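Long-range contact in hypothetical membrane protein (PDB 6JSA), which binds heme through its C-terminal HtaA domain, the part present here, and probably passes it on during heme uptake in Corynebacterium glutamicum: residues Lys57-Ile67 with Gln79-Asn90. Sequence-based numbering, arbitrary orientation. Where two conformers were deposited one is given.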
loop_
_atom_site.group_PDB
_atom_site.type_symbol
_atom_site.label_atom_id
_atom_site.label_comp_id
_atom_site.label_asym_id
_atom_site.label_seq_id
_atom_site.Cartn_x
_atom_site.Cartn_y
_atom_site.Cartn_z
ATOM N N LYS A 57 7.399 13.445 -15.529
ATOM C CA LYS A 57 6.334 13.065 -14.598
ATOM C C LYS A 57 6.343 11.567 -14.291
ATOM O O LYS A 57 5.334 10.875 -14.421
ATOM C CB LYS A 57 4.952 13.552 -15.054
ATOM C CG LYS A 57 3.976 13.760 -13.891
ATOM C CD LYS A 57 2.591 14.205 -14.355
ATOM C CE LYS A 57 1.718 14.556 -13.153
ATOM N NZ LYS A 57 0.295 14.840 -13.500
ATOM N N THR A 58 7.507 11.064 -13.881
ATOM C CA THR A 58 7.634 9.712 -13.360
ATOM C C THR A 58 8.293 9.782 -11.993
ATOM O O THR A 58 8.987 10.746 -11.664
ATOM C CB THR A 58 8.477 8.801 -14.261
ATOM O OG1 THR A 58 9.854 9.198 -14.195
ATOM C CG2 THR A 58 7.985 8.854 -15.703
ATOM N N GLY A 59 8.090 8.748 -11.195
ATOM C CA GLY A 59 8.703 8.756 -9.881
ATOM C C GLY A 59 8.480 7.447 -9.164
ATOM O O GLY A 59 7.670 6.606 -9.575
ATOM N N SER A 60 9.234 7.291 -8.079
ATOM C CA SER A 60 9.053 6.218 -7.113
ATOM C C SER A 60 9.263 6.813 -5.734
ATOM O O SER A 60 10.294 7.444 -5.482
ATOM C CB SER A 60 10.061 5.092 -7.332
ATOM O OG SER A 60 9.530 4.118 -8.200
ATOM N N ILE A 61 8.283 6.610 -4.860
ATOM C CA ILE A 61 8.309 7.097 -3.488
ATOM C C ILE A 61 8.320 5.856 -2.599
ATOM O O ILE A 61 7.364 5.068 -2.617
ATOM C CB ILE A 61 7.081 7.968 -3.173
ATOM C CG1 ILE A 61 6.725 8.906 -4.340
ATOM C CG2 ILE A 61 7.300 8.732 -1.873
ATOM C CD1 ILE A 61 7.729 9.993 -4.570
ATOM N N ASN A 62 9.395 5.671 -1.835
ATOM C CA ASN A 62 9.624 4.444 -1.081
ATOM C C ASN A 62 9.399 4.651 0.410
ATOM O O ASN A 62 9.831 5.660 0.981
ATOM C CB ASN A 62 11.061 3.956 -1.269
ATOM C CG ASN A 62 11.325 3.463 -2.660
ATOM O OD1 ASN A 62 10.921 2.358 -3.021
ATOM N ND2 ASN A 62 12.019 4.268 -3.453
ATOM N N PHE A 63 8.761 3.666 1.046
ATOM C CA PHE A 63 8.516 3.731 2.478
ATOM C C PHE A 63 8.967 2.452 3.164
ATOM O O PHE A 63 8.745 1.356 2.636
ATOM C CB PHE A 63 7.022 3.939 2.757
ATOM C CG PHE A 63 6.489 5.209 2.169
ATOM C CD1 PHE A 63 6.564 6.394 2.882
ATOM C CD2 PHE A 63 5.951 5.233 0.888
ATOM C CE1 PHE A 63 6.099 7.578 2.343
ATOM C CE2 PHE A 63 5.489 6.418 0.345
ATOM C CZ PHE A 63 5.562 7.587 1.077
ATOM N N PRO A 64 9.582 2.555 4.337
ATOM C CA PRO A 64 9.844 1.368 5.154
ATOM C C PRO A 64 8.595 1.041 5.968
ATOM O O PRO A 64 7.590 1.752 5.927
ATOM C CB PRO A 64 10.963 1.856 6.071
ATOM C CG PRO A 64 10.539 3.271 6.350
ATOM C CD PRO A 64 9.957 3.791 5.050
ATOM N N GLY A 65 8.675 -0.049 6.721
ATOM C CA GLY A 65 7.637 -0.374 7.674
ATOM C C GLY A 65 6.738 -1.506 7.203
ATOM O O GLY A 65 6.586 -1.775 6.006
ATOM N N SER A 66 6.112 -2.161 8.174
ATOM C CA SER A 66 5.247 -3.294 7.886
ATOM C C SER A 66 3.961 -3.243 8.701
ATOM O O SER A 66 3.912 -2.697 9.810
ATOM C CB SER A 66 5.965 -4.618 8.136
ATOM O OG SER A 66 6.415 -4.698 9.465
ATOM N N ILE A 67 2.924 -3.836 8.114
ATOM C CA ILE A 67 1.644 -4.100 8.756
ATOM C C ILE A 67 1.481 -5.609 8.810
ATOM O O ILE A 67 1.720 -6.294 7.808
ATOM C CB ILE A 67 0.485 -3.500 7.942
ATOM C CG1 ILE A 67 0.722 -2.015 7.655
ATOM C CG2 ILE A 67 -0.842 -3.756 8.658
ATOM C CD1 ILE A 67 -0.146 -1.505 6.543
ATOM N N GLN A 79 1.163 -10.151 5.888
ATOM C CA GLN A 79 2.162 -9.119 6.106
ATOM C C GLN A 79 2.328 -8.307 4.833
ATOM O O GLN A 79 2.491 -8.873 3.747
ATOM C CB GLN A 79 3.502 -9.748 6.487
ATOM C CG GLN A 79 3.450 -10.599 7.744
ATOM C CD GLN A 79 4.779 -11.248 8.034
ATOM O OE1 GLN A 79 5.801 -10.568 8.147
ATOM N NE2 GLN A 79 4.780 -12.569 8.143
ATOM N N ILE A 80 2.297 -6.986 4.979
ATOM C CA ILE A 80 2.542 -6.050 3.887
ATOM C C ILE A 80 3.668 -5.128 4.343
ATOM O O ILE A 80 3.553 -4.477 5.392
ATOM C CB ILE A 80 1.283 -5.237 3.543
ATOM C CG1 ILE A 80 0.113 -6.164 3.189
ATOM C CG2 ILE A 80 1.573 -4.259 2.410
ATOM C CD1 ILE A 80 -1.191 -5.444 2.954
ATOM N N ALA A 81 4.757 -5.076 3.575
ATOM C CA ALA A 81 5.926 -4.314 4.004
ATOM C C ALA A 81 6.534 -3.529 2.849
ATOM O O ALA A 81 6.394 -3.884 1.677
ATOM C CB ALA A 81 7.001 -5.225 4.597
ATOM N N ASN A 82 7.238 -2.452 3.207
ATOM C CA ASN A 82 8.058 -1.699 2.252
ATOM C C ASN A 82 7.247 -1.229 1.043
ATOM O O ASN A 82 7.604 -1.483 -0.119
ATOM C CB ASN A 82 9.267 -2.525 1.821
ATOM C CG ASN A 82 10.170 -2.849 2.968
ATOM O OD1 ASN A 82 10.561 -1.959 3.720
ATOM N ND2 ASN A 82 10.509 -4.124 3.123
ATOM N N ILE A 83 6.155 -0.513 1.312
ATOM C CA ILE A 83 5.322 -0.055 0.204
ATOM C C ILE A 83 6.070 0.981 -0.625
ATOM O O ILE A 83 6.943 1.714 -0.132
ATOM C CB ILE A 83 3.934 0.459 0.631
ATOM C CG1 ILE A 83 4.029 1.820 1.312
ATOM C CG2 ILE A 83 3.208 -0.564 1.482
ATOM C CD1 ILE A 83 2.696 2.560 1.297
ATOM N N GLU A 84 5.724 1.034 -1.906
ATOM C CA GLU A 84 6.317 1.958 -2.859
ATOM C C GLU A 84 5.210 2.438 -3.781
ATOM O O GLU A 84 4.431 1.627 -4.293
ATOM C CB GLU A 84 7.409 1.262 -3.682
ATOM C CG GLU A 84 7.889 2.050 -4.885
ATOM C CD GLU A 84 8.916 1.288 -5.693
ATOM O OE1 GLU A 84 9.421 0.250 -5.203
ATOM O OE2 GLU A 84 9.212 1.724 -6.826
ATOM N N ILE A 85 5.112 3.753 -3.949
ATOM C CA ILE A 85 4.246 4.361 -4.948
ATOM C C ILE A 85 5.107 4.685 -6.159
ATOM O O ILE A 85 6.021 5.511 -6.078
ATOM C CB ILE A 85 3.584 5.635 -4.402
ATOM C CG1 ILE A 85 2.696 5.300 -3.199
ATOM C CG2 ILE A 85 2.789 6.319 -5.494
ATOM C CD1 ILE A 85 2.208 6.519 -2.451
ATOM N N SER A 86 4.827 4.033 -7.277
ATOM C CA SER A 86 5.515 4.282 -8.532
ATOM C C SER A 86 4.512 4.886 -9.501
ATOM O O SER A 86 3.360 4.450 -9.557
ATOM C CB SER A 86 6.065 2.966 -9.084
ATOM O OG SER A 86 6.830 3.169 -10.249
ATOM N N PHE A 87 4.930 5.911 -10.245
ATOM C CA PHE A 87 4.016 6.543 -11.182
ATOM C C PHE A 87 4.721 6.881 -12.485
ATOM O O PHE A 87 5.918 7.166 -12.518
ATOM C CB PHE A 87 3.277 7.770 -10.605
ATOM C CG PHE A 87 4.179 8.905 -10.175
ATOM C CD1 PHE A 87 4.658 8.981 -8.873
ATOM C CD2 PHE A 87 4.505 9.925 -11.064
ATOM C CE1 PHE A 87 5.471 10.040 -8.479
ATOM C CE2 PHE A 87 5.313 10.978 -10.670
ATOM C CZ PHE A 87 5.792 11.036 -9.379
ATOM N N ASN A 88 3.943 6.822 -13.556
ATOM C CA ASN A 88 4.367 7.236 -14.894
ATOM C C ASN A 88 3.181 8.019 -15.444
ATOM O O ASN A 88 2.163 7.420 -15.805
ATOM C CB ASN A 88 4.665 6.028 -15.777
ATOM C CG ASN A 88 5.894 5.257 -15.336
ATOM O OD1 ASN A 88 5.823 4.395 -14.461
ATOM N ND2 ASN A 88 7.027 5.547 -15.964
ATOM N N GLY A 89 3.302 9.341 -15.495
ATOM C CA GLY A 89 2.086 10.058 -15.810
ATOM C C GLY A 89 1.073 9.846 -14.700
ATOM O O GLY A 89 1.423 9.612 -13.541
ATOM N N ASN A 90 -0.205 9.875 -15.067
ATOM C CA ASN A 90 -1.299 9.792 -14.107
ATOM C C ASN A 90 -1.713 8.355 -13.779
ATOM O O ASN A 90 -2.805 8.136 -13.239
ATOM C CB ASN A 90 -2.483 10.633 -14.589
ATOM C CG ASN A 90 -2.146 12.109 -14.649
ATOM O OD1 ASN A 90 -1.424 12.625 -13.792
ATOM N ND2 ASN A 90 -2.650 12.794 -15.668
HETATM O O HOH W 1 5.819 0.286 4.085
HETATM O O HOH W 2 10.841 -1.863 6.376
#
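Strands 58-62 and 83-88 run antiparallel; the axes of these short segments approach to 4.6 Å, with 173° between their directions, and Gly59-Phe87 and Ile61-Ile85 are hydrogen-bonded pairs. They form part of the antiparallel beta fold of this HtaA domain. A second ladder, Ser66-Ala81 and Ile67-Ile80, belongs to the hairpin of strands 66-71 and 76-88. The chain turns a corner at Asn82, and the register shifts by one between the ladders. Two waters bridge the chains at this break. Water 1 accepts from Ile83 N and lies 2.9 Å from Gly65 O. Water 2 links Gly65 N to Asn82 OD1, while Asn82 ND2 bonds Asp97.

One face of the longer ladder is polar. Glu84 CG stands anti to the backbone N (chi1 168°), and the extended chain runs alongside Asn62. The Glu84 carboxylate thereby reaches Ser60, whose OG donates to Glu84 OE2 over 2.8 Å, on the anti side and 21° out of the carboxylate plane. Glu84 OE1 forms a salt bridge with Arg112, so both carboxylate oxygens are engaged.

The other face carries Ile61, Ile85 and Phe87, which are buried. Just beyond the ladder, Phe63 CD2 lies 3.9 Å from Ile83 CG1, and Ile83 O sits at the edge of the Phe63 ring. Phe161 of strand 159-165 packs on both Ile61 and Ile85. Phe87 CG lies between its own N and carbonyl carbon, which swings the ring across to the backbone of Gly59. Gly59 CA makes a CH-pi contact over the face, 3.9 Å from the ring centroid. Lys57 O approaches the ring edge and accepts from Gly89 N.

Beyond Thr58, the extended Lys57 side chain brings NZ into a 2.8 Å hydrogen bond with Asn90 OD1; NZ also bonds Leu123 O.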